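Local coordinates for protein chitosanase (Gynuella sunshinyii YC6258, PDB 6X2Q) that binds chitotetraose and probably hydrolyses chitosan, a polymer made mainly of glucosamine, at residues A127-Q132 / N168-E173; A131-T136 / V175-W180; R37-G42 / G92-W97; L54-R59 / Q108-V113. All coordinates share one frame; numbering follows the deposited sequence.

Contact 1: residues A127-Q132 / N168-E173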
loop_
_atom_site.group_PDB
_atom_site.type_symbol
_atom_site.label_atom_id
_atom_site.label_comp_id
_atom_site.label_asym_id
_atom_site.label_seq_id
_atom_site.Cartn_x
_atom_site.Cartn_y
_atom_site.Cartn_z
ATOM N N ALA A 127 16.576 0.258 4.640
ATOM C CA ALA A 127 17.906 0.653 5.107
ATOM C C ALA A 127 18.369 -0.217 6.270
ATOM O O ALA A 127 19.536 -0.625 6.317
ATOM C CB ALA A 127 17.912 2.128 5.510
ATOM N N GLU A 128 17.471 -0.510 7.217
ATOM C CA GLU A 128 17.809 -1.425 8.305
ATOM C C GLU A 128 18.192 -2.799 7.778
ATOM O O GLU A 128 19.096 -3.450 8.318
ATOM C CB GLU A 128 16.639 -1.544 9.271
ATOM C CG GLU A 128 16.516 -0.357 10.200
ATOM C CD GLU A 128 15.111 -0.184 10.732
ATOM O OE1 GLU A 128 14.596 0.961 10.682
ATOM O OE2 GLU A 128 14.526 -1.188 11.194
ATOM N N LEU A 129 17.516 -3.260 6.719
ATOM C CA LEU A 129 17.849 -4.544 6.115
ATOM C C LEU A 129 19.147 -4.495 5.323
ATOM O O LEU A 129 19.702 -5.552 4.992
ATOM C CB LEU A 129 16.727 -5.007 5.187
ATOM C CG LEU A 129 15.415 -5.467 5.829
ATOM C CD1 LEU A 129 14.322 -5.509 4.768
ATOM C CD2 LEU A 129 15.609 -6.821 6.464
ATOM N N GLY A 130 19.631 -3.301 4.992
ATOM C CA GLY A 130 20.711 -3.209 4.032
ATOM C C GLY A 130 20.274 -3.440 2.604
ATOM O O GLY A 130 21.121 -3.638 1.735
ATOM N N ALA A 131 18.968 -3.416 2.332
ATOM C CA ALA A 131 18.474 -3.698 0.987
ATOM C C ALA A 131 18.878 -2.583 0.026
ATOM O O ALA A 131 18.719 -1.399 0.330
ATOM C CB ALA A 131 16.953 -3.855 0.999
ATOM N N GLN A 132 19.374 -2.956 -1.150
ATOM C CA GLN A 132 19.843 -1.957 -2.086
ATOM C C GLN A 132 19.285 -2.089 -3.493
ATOM O O GLN A 132 19.487 -1.175 -4.304
ATOM C CB GLN A 132 21.377 -1.975 -2.135
ATOM C CG GLN A 132 21.970 -1.488 -0.817
ATOM C CD GLN A 132 23.422 -1.150 -0.915
ATOM O OE1 GLN A 132 24.271 -2.025 -0.809
ATOM N NE2 GLN A 132 23.727 0.128 -1.113
ATOM N N ASN A 168 18.281 -16.971 7.464
ATOM C CA ASN A 168 19.380 -16.837 8.411
ATOM C C ASN A 168 20.099 -15.486 8.280
ATOM O O ASN A 168 21.335 -15.421 8.344
ATOM C CB ASN A 168 20.359 -18.004 8.254
ATOM C CG ASN A 168 21.006 -18.394 9.556
ATOM O OD1 ASN A 168 20.355 -18.387 10.605
ATOM N ND2 ASN A 168 22.289 -18.757 9.504
ATOM N N GLY A 169 19.330 -14.394 8.090
ATOM C CA GLY A 169 19.904 -13.074 8.226
ATOM C C GLY A 169 19.376 -12.107 7.167
ATOM O O GLY A 169 18.425 -12.387 6.429
ATOM N N ILE A 170 20.016 -10.945 7.103
ATOM C CA ILE A 170 19.581 -9.824 6.272
ATOM C C ILE A 170 20.677 -9.561 5.248
ATOM O O ILE A 170 21.812 -10.058 5.382
ATOM C CB ILE A 170 19.273 -8.567 7.122
ATOM C CG1 ILE A 170 20.555 -8.003 7.743
ATOM C CG2 ILE A 170 18.232 -8.891 8.159
ATOM C CD1 ILE A 170 20.360 -6.703 8.512
ATOM N N PRO A 171 20.364 -8.792 4.190
ATOM C CA PRO A 171 21.391 -8.519 3.168
ATOM C C PRO A 171 22.617 -7.802 3.702
ATOM O O PRO A 171 23.738 -8.110 3.281
ATOM C CB PRO A 171 20.634 -7.677 2.133
ATOM C CG PRO A 171 19.222 -8.146 2.252
ATOM C CD PRO A 171 19.019 -8.380 3.730
ATOM N N ALA A 172 22.437 -6.867 4.635
ATOM C CA ALA A 172 23.575 -6.187 5.241
ATOM C C ALA A 172 24.469 -7.143 6.019
ATOM O O ALA A 172 25.598 -6.779 6.356
ATOM C CB ALA A 172 23.091 -5.070 6.174
ATOM N N GLU A 173 23.986 -8.343 6.331
ATOM C CA GLU A 173 24.802 -9.361 6.965
ATOM C C GLU A 173 25.400 -10.331 5.958
ATOM O O GLU A 173 26.060 -11.291 6.359
ATOM C CB GLU A 173 23.988 -10.119 8.017
ATOM C CG GLU A 173 23.665 -9.279 9.247
ATOM C CD GLU A 173 22.576 -9.892 10.108
ATOM O OE1 GLU A 173 21.956 -10.887 9.666
ATOM O OE2 GLU A 173 22.343 -9.375 11.221
#
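Leu129 at the end of one helix meets Ile170, Pro171 and Ala172 of the loop and 3-10 turn 168-173, and its carbonyl oxygen is the point where the packing is tightest. Leu129 O accepts a hydrogen bond from Ala172 N at 3.1 Å, with an N-H...O angle of 158°. The same oxygen lies 3.2 Å from Pro171 CD, whose ring carries no N-H, so proline packs on the carbonyl and only the residue after it bonds. Beside this bond the side chains of Leu129 and Ile170 cross obliquely, with Leu129 CD2 against Ile170 CG2 at 3.7 Å. Ile170 holds CG1 between the backbone N and the carbonyl carbon (chi1 68°), and CD1 at the end of that branch lies 3.5 Å from Glu128 O. Gly130, the first residue past the helix, has positive phi and closes the helix end in a Schellman motif; Ala172 CB sits 3.7 Å from its CA, where a side chain would clash. The outer side is looser: Glu128 is exposed and its side chain leads away from the loop. On the loop itself, Glu173 OE1 accepts from Ile170 N at 3.2 Å. The contact ties the C-terminal end of helix 104-129 to the connection between helices 156-167 and 177-193; Leu129 also touches Ile160 and Trp180 of those helices and Leu140 of helix 134-147.

Contact 2: residues A131-T136 / V175-W180; sequences AQMPLT and VDERRW
Glu177 and Met133 carry most of the buried surface, and the carboxylate of Glu177 is gripped by three donors from 131-136. Gln132 N gives its hydrogen to Glu177 OE1 at 2.8 Å, and Met133 N gives its own to OE2 of the same carboxylate at 2.9 Å, each on the syn side, somewhat out of the carboxylate plane. Two successive backbone amides thus clasp the two oxygens. The third donor is the hydroxyl of Thr136: OG1 reaches the anti lone pair of Glu177 OE2 at 2.7 Å, so OE2 accepts twice. Glu177 reaches across with CG anti to the backbone N (chi1 -171°) and an extended chain beyond, meeting Met133 and Thr136 tip to tip. Both segments are helix starts. Met133 is the N-cap of helix 134-147, and the carboxylate is held next to the first turn of that helix, where the helix dipole may help to stabilise its negative charge; Asp176 is the N-cap of helix 177-193, its OD1 taking weak capping bonds from Arg178 N and Arg179 N. Met133 bends at chi3 (-65°), bringing CE to within 3.7 Å of Arg178 CG, and the two side chains cross at about a right angle. Arg178 itself turns back to Asp176: its NH2 forms a salt bridge with Asp176 OD2 at 3.3 Å, the oxygen lying in the guanidinium plane. Thr136 CG2 nears Trp180 CZ3 at 4.4 Å, while Trp180 NE1 bonds to Thr164 OG1.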
loop_
_atom_site.group_PDB
_atom_site.type_symbol
_atom_site.label_atom_id
_atom_site.label_comp_id
_atom_site.label_asym_id
_atom_site.label_seq_id
_atom_site.Cartn_x
_atom_site.Cartn_y
_atom_site.Cartn_z
ATOM N N ALA A 131 18.968 -3.416 2.332
ATOM C CA ALA A 131 18.474 -3.698 0.987
ATOM C C ALA A 131 18.878 -2.583 0.026
ATOM O O ALA A 131 18.719 -1.399 0.330
ATOM C CB ALA A 131 16.953 -3.855 0.999
ATOM N N GLN A 132 19.374 -2.956 -1.150
ATOM C CA GLN A 132 19.843 -1.957 -2.086
ATOM C C GLN A 132 19.285 -2.089 -3.493
ATOM O O GLN A 132 19.487 -1.175 -4.304
ATOM C CB GLN A 132 21.377 -1.975 -2.135
ATOM C CG GLN A 132 21.970 -1.488 -0.817
ATOM C CD GLN A 132 23.422 -1.150 -0.915
ATOM O OE1 GLN A 132 24.271 -2.025 -0.809
ATOM N NE2 GLN A 132 23.727 0.128 -1.113
ATOM N N MET A 133 18.608 -3.167 -3.816
ATOM C CA MET A 133 18.047 -3.246 -5.153
ATOM C C MET A 133 16.725 -2.488 -5.196
ATOM O O MET A 133 15.884 -2.666 -4.307
ATOM C CB MET A 133 17.844 -4.702 -5.571
ATOM C CG MET A 133 19.063 -5.594 -5.325
ATOM S SD MET A 133 18.881 -7.235 -6.070
ATOM C CE MET A 133 17.488 -7.879 -5.107
ATOM N N PRO A 134 16.514 -1.630 -6.190
ATOM C CA PRO A 134 15.223 -0.927 -6.293
ATOM C C PRO A 134 14.002 -1.843 -6.232
ATOM O O PRO A 134 12.966 -1.454 -5.660
ATOM C CB PRO A 134 15.344 -0.221 -7.645
ATOM C CG PRO A 134 16.838 0.040 -7.784
ATOM C CD PRO A 134 17.511 -1.155 -7.174
ATOM N N LEU A 135 14.102 -3.056 -6.796
ATOM C CA LEU A 135 12.978 -3.993 -6.774
ATOM C C LEU A 135 12.607 -4.371 -5.344
ATOM O O LEU A 135 11.418 -4.456 -5.003
ATOM C CB LEU A 135 13.325 -5.253 -7.580
ATOM C CG LEU A 135 12.271 -6.362 -7.566
ATOM C CD1 LEU A 135 11.023 -5.863 -8.254
ATOM C CD2 LEU A 135 12.765 -7.625 -8.245
ATOM N N THR A 136 13.612 -4.612 -4.490
ATOM C CA THR A 136 13.341 -4.873 -3.076
ATOM C C THR A 136 12.614 -3.696 -2.415
ATOM O O THR A 136 11.705 -3.898 -1.600
ATOM C CB THR A 136 14.651 -5.183 -2.351
ATOM O OG1 THR A 136 15.351 -6.165 -3.096
ATOM C CG2 THR A 136 14.413 -5.749 -0.948
ATOM N N VAL A 175 23.634 -12.123 3.516
ATOM C CA VAL A 175 22.663 -12.940 2.792
ATOM C C VAL A 175 22.411 -12.290 1.441
ATOM O O VAL A 175 22.079 -11.100 1.369
ATOM C CB VAL A 175 21.348 -13.080 3.582
ATOM C CG1 VAL A 175 20.300 -13.811 2.729
ATOM C CG2 VAL A 175 21.560 -13.787 4.925
ATOM N N ASP A 176 22.569 -13.062 0.366
ATOM C CA ASP A 176 22.309 -12.548 -0.976
ATOM C C ASP A 176 20.919 -11.923 -1.038
ATOM O O ASP A 176 19.923 -12.557 -0.670
ATOM C CB ASP A 176 22.436 -13.676 -2.013
ATOM C CG ASP A 176 22.272 -13.181 -3.460
ATOM O OD1 ASP A 176 21.127 -12.910 -3.881
ATOM O OD2 ASP A 176 23.292 -13.038 -4.181
ATOM N N GLU A 177 20.857 -10.672 -1.513
ATOM C CA GLU A 177 19.613 -9.917 -1.423
ATOM C C GLU A 177 18.514 -10.527 -2.288
ATOM O O GLU A 177 17.334 -10.440 -1.932
ATOM C CB GLU A 177 19.830 -8.458 -1.808
ATOM C CG GLU A 177 18.604 -7.599 -1.520
ATOM C CD GLU A 177 18.800 -6.143 -1.869
ATOM O OE1 GLU A 177 19.927 -5.620 -1.698
ATOM O OE2 GLU A 177 17.818 -5.523 -2.334
ATOM N N ARG A 178 18.876 -11.151 -3.413
ATOM C CA ARG A 178 17.870 -11.784 -4.254
ATOM C C ARG A 178 17.250 -12.982 -3.554
ATOM O O ARG A 178 16.052 -13.245 -3.709
ATOM C CB ARG A 178 18.470 -12.208 -5.590
ATOM C CG ARG A 178 18.633 -11.058 -6.582
ATOM C CD ARG A 178 19.549 -11.479 -7.722
ATOM N NE ARG A 178 20.790 -12.026 -7.195
ATOM C CZ ARG A 178 21.735 -12.561 -7.963
ATOM N NH1 ARG A 178 21.551 -12.629 -9.279
ATOM N NH2 ARG A 178 22.850 -13.039 -7.422
ATOM N N ARG A 179 18.051 -13.720 -2.781
ATOM C CA ARG A 179 17.515 -14.832 -2.002
ATOM C C ARG A 179 16.565 -14.325 -0.918
ATOM O O ARG A 179 15.477 -14.886 -0.711
ATOM C CB ARG A 179 18.662 -15.647 -1.393
ATOM C CG ARG A 179 18.239 -17.027 -0.889
ATOM C CD ARG A 179 19.423 -17.980 -0.739
ATOM N NE ARG A 179 19.951 -17.930 0.620
ATOM C CZ ARG A 179 19.435 -18.597 1.647
ATOM N NH1 ARG A 179 18.390 -19.389 1.458
ATOM N NH2 ARG A 179 19.967 -18.482 2.862
ATOM N N TRP A 180 16.968 -13.267 -0.204
ATOM C CA TRP A 180 16.099 -12.686 0.814
ATOM C C TRP A 180 14.797 -12.208 0.195
ATOM O O TRP A 180 13.715 -12.445 0.744
ATOM C CB TRP A 180 16.805 -11.533 1.525
ATOM C CG TRP A 180 16.057 -11.017 2.734
ATOM C CD1 TRP A 180 16.336 -11.289 4.042
ATOM C CD2 TRP A 180 14.929 -10.125 2.742
ATOM N NE1 TRP A 180 15.445 -10.635 4.862
ATOM C CE2 TRP A 180 14.568 -9.924 4.087
ATOM C CE3 TRP A 180 14.181 -9.493 1.741
ATOM C CZ2 TRP A 180 13.484 -9.118 4.462
ATOM C CZ3 TRP A 180 13.108 -8.687 2.111
ATOM C CH2 TRP A 180 12.767 -8.514 3.461
#

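Contact 3: residues R37-G42 / G92-W97; sequences RGITAG and GLPQRW. With GCS (2-amino-2-deoxy-beta-D-glucopyranose), chain B; GCS (2-amino-2-deoxy-beta-D-glucopyranose), chain C.
Strand 39-41, the middle strand of a three-stranded antiparallel sheet, packs by Ile39 and Ala41 against helix 93-100, while Arg37, two residues before the strand, belongs to the sugar-binding site. Ala41 CB stands over the face of the Trp97 indole, 3.7 Å from the centroid of the five-membered ring and 15° off its normal, a CH-pi contact. Trp97 NE1 is bonded to Tyr27 O. Beside it Gly42 N lies 3.7 Å from Trp97 NE1. Ile39 CD1 reaches Pro94 CD at 3.7 Å, the side chains crossing at about a right angle, and Leu93 CB lies slightly farther from the same methyl. Over segments 39-41 and 93-97, strand and helix run nearly parallel, their axes 10.1 Å apart. Ile39 and Ala41 turn to the helix, while Arg37 serves the glycan cleft of this lysozyme-clan fold. Arg37, extended from CG to NE, makes a weak hydrogen bond from NE to O6 of the chain B glucosamine at 3.3 Å, at the guanidinium edge. One guanidinium face has C3 of the chain C glucosamine above it, offset toward the rim, and NH1 bonds to Thr200 OG1.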
loop_
_atom_site.group_PDB
_atom_site.type_symbol
_atom_site.label_atom_id
_atom_site.label_comp_id
_atom_site.label_asym_id
_atom_site.label_seq_id
_atom_site.Cartn_x
_atom_site.Cartn_y
_atom_site.Cartn_z
ATOM N N ARG A 37 -12.792 -3.458 6.833
ATOM C CA ARG A 37 -12.093 -2.190 6.991
ATOM C C ARG A 37 -12.998 -0.986 6.759
ATOM O O ARG A 37 -12.534 0.154 6.857
ATOM C CB ARG A 37 -10.875 -2.155 6.055
ATOM C CG ARG A 37 -9.832 -3.259 6.376
ATOM C CD ARG A 37 -8.453 -2.998 5.724
ATOM N NE ARG A 37 -7.473 -4.033 6.070
ATOM C CZ ARG A 37 -7.321 -5.180 5.400
ATOM N NH1 ARG A 37 -8.088 -5.436 4.346
ATOM N NH2 ARG A 37 -6.410 -6.076 5.780
ATOM N N GLY A 38 -14.280 -1.212 6.478
ATOM C CA GLY A 38 -15.204 -0.108 6.255
ATOM C C GLY A 38 -15.067 0.444 4.858
ATOM O O GLY A 38 -15.092 -0.303 3.868
ATOM N N ILE A 39 -14.920 1.761 4.768
ATOM C CA ILE A 39 -14.682 2.435 3.500
ATOM C C ILE A 39 -13.182 2.476 3.243
ATOM O O ILE A 39 -12.402 2.870 4.124
ATOM C CB ILE A 39 -15.275 3.854 3.511
ATOM C CG1 ILE A 39 -16.740 3.805 3.940
ATOM C CG2 ILE A 39 -15.105 4.516 2.140
ATOM C CD1 ILE A 39 -17.510 5.087 3.698
ATOM N N THR A 40 -12.784 2.070 2.039
ATOM C CA THR A 40 -11.411 2.153 1.560
ATOM C C THR A 40 -11.336 3.258 0.520
ATOM O O THR A 40 -12.130 3.265 -0.423
ATOM C CB THR A 40 -10.963 0.819 0.944
ATOM O OG1 THR A 40 -10.853 -0.164 1.977
ATOM C CG2 THR A 40 -9.608 0.965 0.226
ATOM N N ALA A 41 -10.381 4.180 0.678
ATOM C CA ALA A 41 -10.372 5.373 -0.162
ATOM C C ALA A 41 -8.953 5.835 -0.471
ATOM O O ALA A 41 -8.010 5.582 0.291
ATOM C CB ALA A 41 -11.152 6.529 0.494
ATOM N N GLY A 42 -8.822 6.533 -1.601
ATOM C CA GLY A 42 -7.619 7.277 -1.912
ATOM C C GLY A 42 -6.580 6.479 -2.668
ATOM O O GLY A 42 -6.765 5.322 -3.050
ATOM N N GLY A 92 -22.882 9.032 2.504
ATOM C CA GLY A 92 -22.448 10.194 1.776
ATOM C C GLY A 92 -20.948 10.422 1.767
ATOM O O GLY A 92 -20.467 11.195 0.932
ATOM N N LEU A 93 -20.199 9.771 2.668
ATOM C CA LEU A 93 -18.744 9.927 2.686
ATOM C C LEU A 93 -18.090 9.565 1.358
ATOM O O LEU A 93 -17.287 10.372 0.861
ATOM C CB LEU A 93 -18.138 9.123 3.846
ATOM C CG LEU A 93 -16.620 9.244 4.000
ATOM C CD1 LEU A 93 -16.242 10.676 3.866
ATOM C CD2 LEU A 93 -16.125 8.716 5.335
ATOM N N PRO A 94 -18.361 8.405 0.736
ATOM C CA PRO A 94 -17.747 8.134 -0.579
ATOM C C PRO A 94 -17.879 9.282 -1.563
ATOM O O PRO A 94 -16.880 9.693 -2.177
ATOM C CB PRO A 94 -18.499 6.883 -1.055
ATOM C CG PRO A 94 -18.839 6.176 0.192
ATOM C CD PRO A 94 -19.136 7.239 1.212
ATOM N N GLN A 95 -19.086 9.825 -1.727
ATOM C CA GLN A 95 -19.260 10.893 -2.702
ATOM C C GLN A 95 -18.463 12.126 -2.311
ATOM O O GLN A 95 -17.836 12.761 -3.167
ATOM C CB GLN A 95 -20.740 11.239 -2.872
ATOM C CG GLN A 95 -21.022 12.088 -4.124
ATOM C CD GLN A 95 -20.962 11.287 -5.423
ATOM O OE1 GLN A 95 -19.901 10.809 -5.822
ATOM N NE2 GLN A 95 -22.109 11.148 -6.094
ATOM N N ARG A 96 -18.434 12.453 -1.017
ATOM C CA ARG A 96 -17.719 13.652 -0.584
ATOM C C ARG A 96 -16.207 13.498 -0.767
ATOM O O ARG A 96 -15.525 14.447 -1.180
ATOM C CB ARG A 96 -18.084 13.965 0.866
ATOM C CG ARG A 96 -19.592 14.156 1.071
ATOM C CD ARG A 96 -19.926 15.376 1.914
ATOM N NE ARG A 96 -21.368 15.653 1.965
ATOM C CZ ARG A 96 -21.913 16.681 2.617
ATOM N NH1 ARG A 96 -21.144 17.532 3.287
ATOM N NH2 ARG A 96 -23.229 16.860 2.604
ATOM N N TRP A 97 -15.675 12.304 -0.476
ATOM C CA TRP A 97 -14.263 12.019 -0.727
ATOM C C TRP A 97 -13.916 12.220 -2.195
ATOM O O TRP A 97 -12.904 12.857 -2.523
ATOM C CB TRP A 97 -13.921 10.592 -0.295
ATOM C CG TRP A 97 -12.451 10.288 -0.433
ATOM C CD1 TRP A 97 -11.769 10.025 -1.587
ATOM C CD2 TRP A 97 -11.486 10.247 0.625
ATOM N NE1 TRP A 97 -10.445 9.808 -1.306
ATOM C CE2 TRP A 97 -10.245 9.943 0.044
ATOM C CE3 TRP A 97 -11.560 10.423 2.011
ATOM C CZ2 TRP A 97 -9.079 9.824 0.795
ATOM C CZ3 TRP A 97 -10.405 10.299 2.760
ATOM C CH2 TRP A 97 -9.175 10.001 2.149
HETATM C C1 GCS B . -4.447 -1.096 4.637
HETATM C C2 GCS B . -4.579 0.107 5.549
HETATM C C3 GCS B . -3.495 0.055 6.588
HETATM C C4 GCS B . -3.576 -1.215 7.420
HETATM C C5 GCS B . -3.825 -2.343 6.415
HETATM C C6 GCS B . -4.085 -3.711 6.983
HETATM N N2 GCS B . -4.601 1.355 4.877
HETATM O O1 GCS B . -5.400 -1.236 3.585
HETATM O O3 GCS B . -3.690 1.148 7.392
HETATM O O4 GCS B . -2.833 -1.198 8.326
HETATM O O5 GCS B . -4.861 -2.077 5.504
HETATM O O6 GCS B . -4.883 -3.687 8.120
HETATM C C1 GCS C . -7.572 -2.795 0.907
HETATM C C2 GCS C . -6.921 -4.143 1.545
HETATM C C3 GCS C . -5.946 -3.487 2.643
HETATM C C4 GCS C . -5.146 -2.196 2.256
HETATM C C5 GCS C . -5.597 -1.109 1.266
HETATM C C6 GCS C . -4.555 -0.735 0.649
HETATM N N2 GCS C . -7.812 -5.023 2.052
HETATM O O1 GCS C . -8.279 -3.328 -0.138
HETATM O O3 GCS C . -4.907 -4.486 2.700
HETATM O O5 GCS C . -6.677 -1.813 0.525
HETATM O O6 GCS C . -4.886 -0.157 -0.626
#

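Contact 4: residues L54-R59 / Q108-V113; sequences LEVIQR and QVQDDV
Val56 meets Val109, Gln110 and Val113 where helices 52-63 and 104-129 meet; the axes of 54-59 and 108-113 cross at 130°, 9.4 Å apart at closest. With CG1 anti to the backbone N (chi1 169°), Val56 parts its methyls between two neighbours: CG1 faces Val109 CG1 at 4.0 Å, while CG2 faces Val113 CG2 at 3.8 Å. Val109 and Val113 share this rotamer, and CG1 of Val109 approaches Val56 O at 3.5 Å. The CA-CB bond of Gln110 points away from 54-59, and of its side chain CG is the atom that meets Val56 CG1; its amide goes to Arg43 N and, weakly, to Tyr27 O. Arg59 bends at chi3 (69°) and slides past Val113 in the opposite direction, its NH1 lying 3.9 Å from Val113 CG2. That nitrogen also forms a salt bridge with Glu55 OE1 at 3.5 Å, one turn back on its own helix. Asp112 OD2 is 4.6 Å from Arg59 NH2, well out of the guanidinium plane, so the two share only opposite charge. Glu55 lies close to Glu116, a like charge, which Arg59 may help to offset. No hydrogen bond joins the segments; valine methyls and the aliphatic part of Arg59 make the contact, and the charged groups at the flank may add a weak attraction.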
loop_
_atom_site.group_PDB
_atom_site.type_symbol
_atom_site.label_atom_id
_atom_site.label_comp_id
_atom_site.label_asym_id
_atom_site.label_seq_id
_atom_site.Cartn_x
_atom_site.Cartn_y
_atom_site.Cartn_z
ATOM N N LEU A 54 -8.889 8.784 8.710
ATOM C CA LEU A 54 -9.069 9.830 9.732
ATOM C C LEU A 54 -7.916 10.829 9.655
ATOM O O LEU A 54 -8.189 11.988 9.658
ATOM C CB LEU A 54 -9.139 9.194 11.118
ATOM C CG LEU A 54 -9.105 10.195 12.264
ATOM C CD1 LEU A 54 -10.396 10.977 12.329
ATOM C CD2 LEU A 54 -8.838 9.528 13.581
ATOM N N GLU A 55 -6.682 10.357 9.581
ATOM C CA GLU A 55 -5.562 11.276 9.540
ATOM C C GLU A 55 -5.642 12.198 8.328
ATOM O O GLU A 55 -5.374 13.398 8.443
ATOM C CB GLU A 55 -4.250 10.514 9.553
ATOM C CG GLU A 55 -3.096 11.448 9.726
ATOM C CD GLU A 55 -1.777 10.778 9.510
ATOM O OE1 GLU A 55 -0.771 11.505 9.405
ATOM O OE2 GLU A 55 -1.748 9.532 9.445
ATOM N N VAL A 56 -6.027 11.663 7.165
ATOM C CA VAL A 56 -6.130 12.492 5.968
ATOM C C VAL A 56 -7.136 13.619 6.196
ATOM O O VAL A 56 -6.841 14.804 5.971
ATOM C CB VAL A 56 -6.509 11.627 4.751
ATOM C CG1 VAL A 56 -6.879 12.493 3.565
ATOM C CG2 VAL A 56 -5.368 10.660 4.378
ATOM N N ILE A 57 -8.331 13.268 6.678
ATOM C CA ILE A 57 -9.374 14.271 6.835
ATOM C C ILE A 57 -9.006 15.244 7.942
ATOM O O ILE A 57 -9.198 16.453 7.795
ATOM C CB ILE A 57 -10.738 13.587 7.054
ATOM C CG1 ILE A 57 -11.129 12.858 5.764
ATOM C CG2 ILE A 57 -11.852 14.597 7.460
ATOM C CD1 ILE A 57 -12.293 11.885 5.902
ATOM N N GLN A 58 -8.405 14.754 9.032
ATOM C CA GLN A 58 -7.973 15.665 10.092
ATOM C C GLN A 58 -6.937 16.658 9.581
ATOM O O GLN A 58 -7.057 17.870 9.804
ATOM C CB GLN A 58 -7.429 14.889 11.291
ATOM C CG GLN A 58 -8.531 14.425 12.222
ATOM C CD GLN A 58 -8.030 13.639 13.424
ATOM O OE1 GLN A 58 -6.940 13.053 13.402
ATOM N NE2 GLN A 58 -8.844 13.607 14.482
ATOM N N ARG A 59 -5.908 16.170 8.887
ATOM C CA ARG A 59 -4.907 17.101 8.386
ATOM C C ARG A 59 -5.530 18.080 7.403
ATOM O O ARG A 59 -5.211 19.271 7.418
ATOM C CB ARG A 59 -3.749 16.343 7.754
ATOM C CG ARG A 59 -3.079 15.450 8.763
ATOM C CD ARG A 59 -1.879 14.757 8.195
ATOM N NE ARG A 59 -0.811 15.702 7.939
ATOM C CZ ARG A 59 0.412 15.342 7.579
ATOM N NH1 ARG A 59 0.703 14.059 7.451
ATOM N NH2 ARG A 59 1.339 16.262 7.354
ATOM N N GLN A 108 -2.772 16.530 -2.169
ATOM C CA GLN A 108 -1.464 16.732 -1.550
ATOM C C GLN A 108 -1.418 16.139 -0.147
ATOM O O GLN A 108 -0.422 15.511 0.232
ATOM C CB GLN A 108 -1.120 18.229 -1.522
ATOM C CG GLN A 108 0.235 18.560 -0.887
ATOM C CD GLN A 108 1.409 17.927 -1.638
ATOM O OE1 GLN A 108 1.605 18.177 -2.823
ATOM N NE2 GLN A 108 2.184 17.097 -0.943
ATOM N N VAL A 109 -2.494 16.312 0.632
ATOM C CA VAL A 109 -2.567 15.696 1.957
ATOM C C VAL A 109 -2.447 14.176 1.845
ATOM O O VAL A 109 -1.760 13.528 2.644
ATOM C CB VAL A 109 -3.871 16.113 2.675
ATOM C CG1 VAL A 109 -4.064 15.326 3.979
ATOM C CG2 VAL A 109 -3.880 17.615 2.965
ATOM N N GLN A 110 -3.115 13.586 0.851
ATOM C CA GLN A 110 -2.971 12.151 0.618
ATOM C C GLN A 110 -1.518 11.784 0.320
ATOM O O GLN A 110 -1.025 10.754 0.796
ATOM C CB GLN A 110 -3.875 11.721 -0.530
ATOM C CG GLN A 110 -5.353 11.790 -0.214
ATOM C CD GLN A 110 -6.191 11.118 -1.291
ATOM O OE1 GLN A 110 -5.903 9.977 -1.691
ATOM N NE2 GLN A 110 -7.228 11.819 -1.771
ATOM N N ASP A 111 -0.812 12.630 -0.450
ATOM C CA ASP A 111 0.596 12.358 -0.747
ATOM C C ASP A 111 1.425 12.422 0.525
ATOM O O ASP A 111 2.302 11.578 0.751
ATOM C CB ASP A 111 1.156 13.359 -1.771
ATOM C CG ASP A 111 0.491 13.256 -3.142
ATOM O OD1 ASP A 111 -0.093 12.199 -3.458
ATOM O OD2 ASP A 111 0.530 14.250 -3.911
ATOM N N ASP A 112 1.170 13.428 1.363
ATOM C CA ASP A 112 1.947 13.576 2.586
ATOM C C ASP A 112 1.726 12.388 3.510
ATOM O O ASP A 112 2.678 11.847 4.080
ATOM C CB ASP A 112 1.582 14.885 3.303
ATOM C CG ASP A 112 1.979 16.147 2.509
ATOM O OD1 ASP A 112 2.777 16.054 1.547
ATOM O OD2 ASP A 112 1.486 17.248 2.874
ATOM N N VAL A 113 0.473 11.970 3.675
ATOM C CA VAL A 113 0.198 10.823 4.536
ATOM C C VAL A 113 0.851 9.564 3.983
ATOM O O VAL A 113 1.488 8.810 4.730
ATOM C CB VAL A 113 -1.314 10.645 4.726
ATOM C CG1 VAL A 113 -1.584 9.374 5.470
ATOM C CG2 VAL A 113 -1.886 11.841 5.463
#

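Contacts 1 and 2 share Ala131 and Gln132, touch each other with centres 8 Å apart, and lie on the same side of the chain's centre; contacts 3 and 4, centres 14 Å apart, also touch, with Trp97 against Val56 and Gly42 against Gln110. Contact 3 lies on the opposite side from both contacts 1 and 2, while helix 104-129 runs from contact 4 to contact 1 and so links the two groups. Contact 3 is buried and contact 1 lies at the surface, with 2 and 4 in between. Backbone and carboxylate hydrogen bonds secure the helix ends of 1 and 2, whereas 3 and 4 are mainly methyls and an indole, with polar groups at their margins: Arg37 at the sugars, Arg59 and Glu55 at the flank.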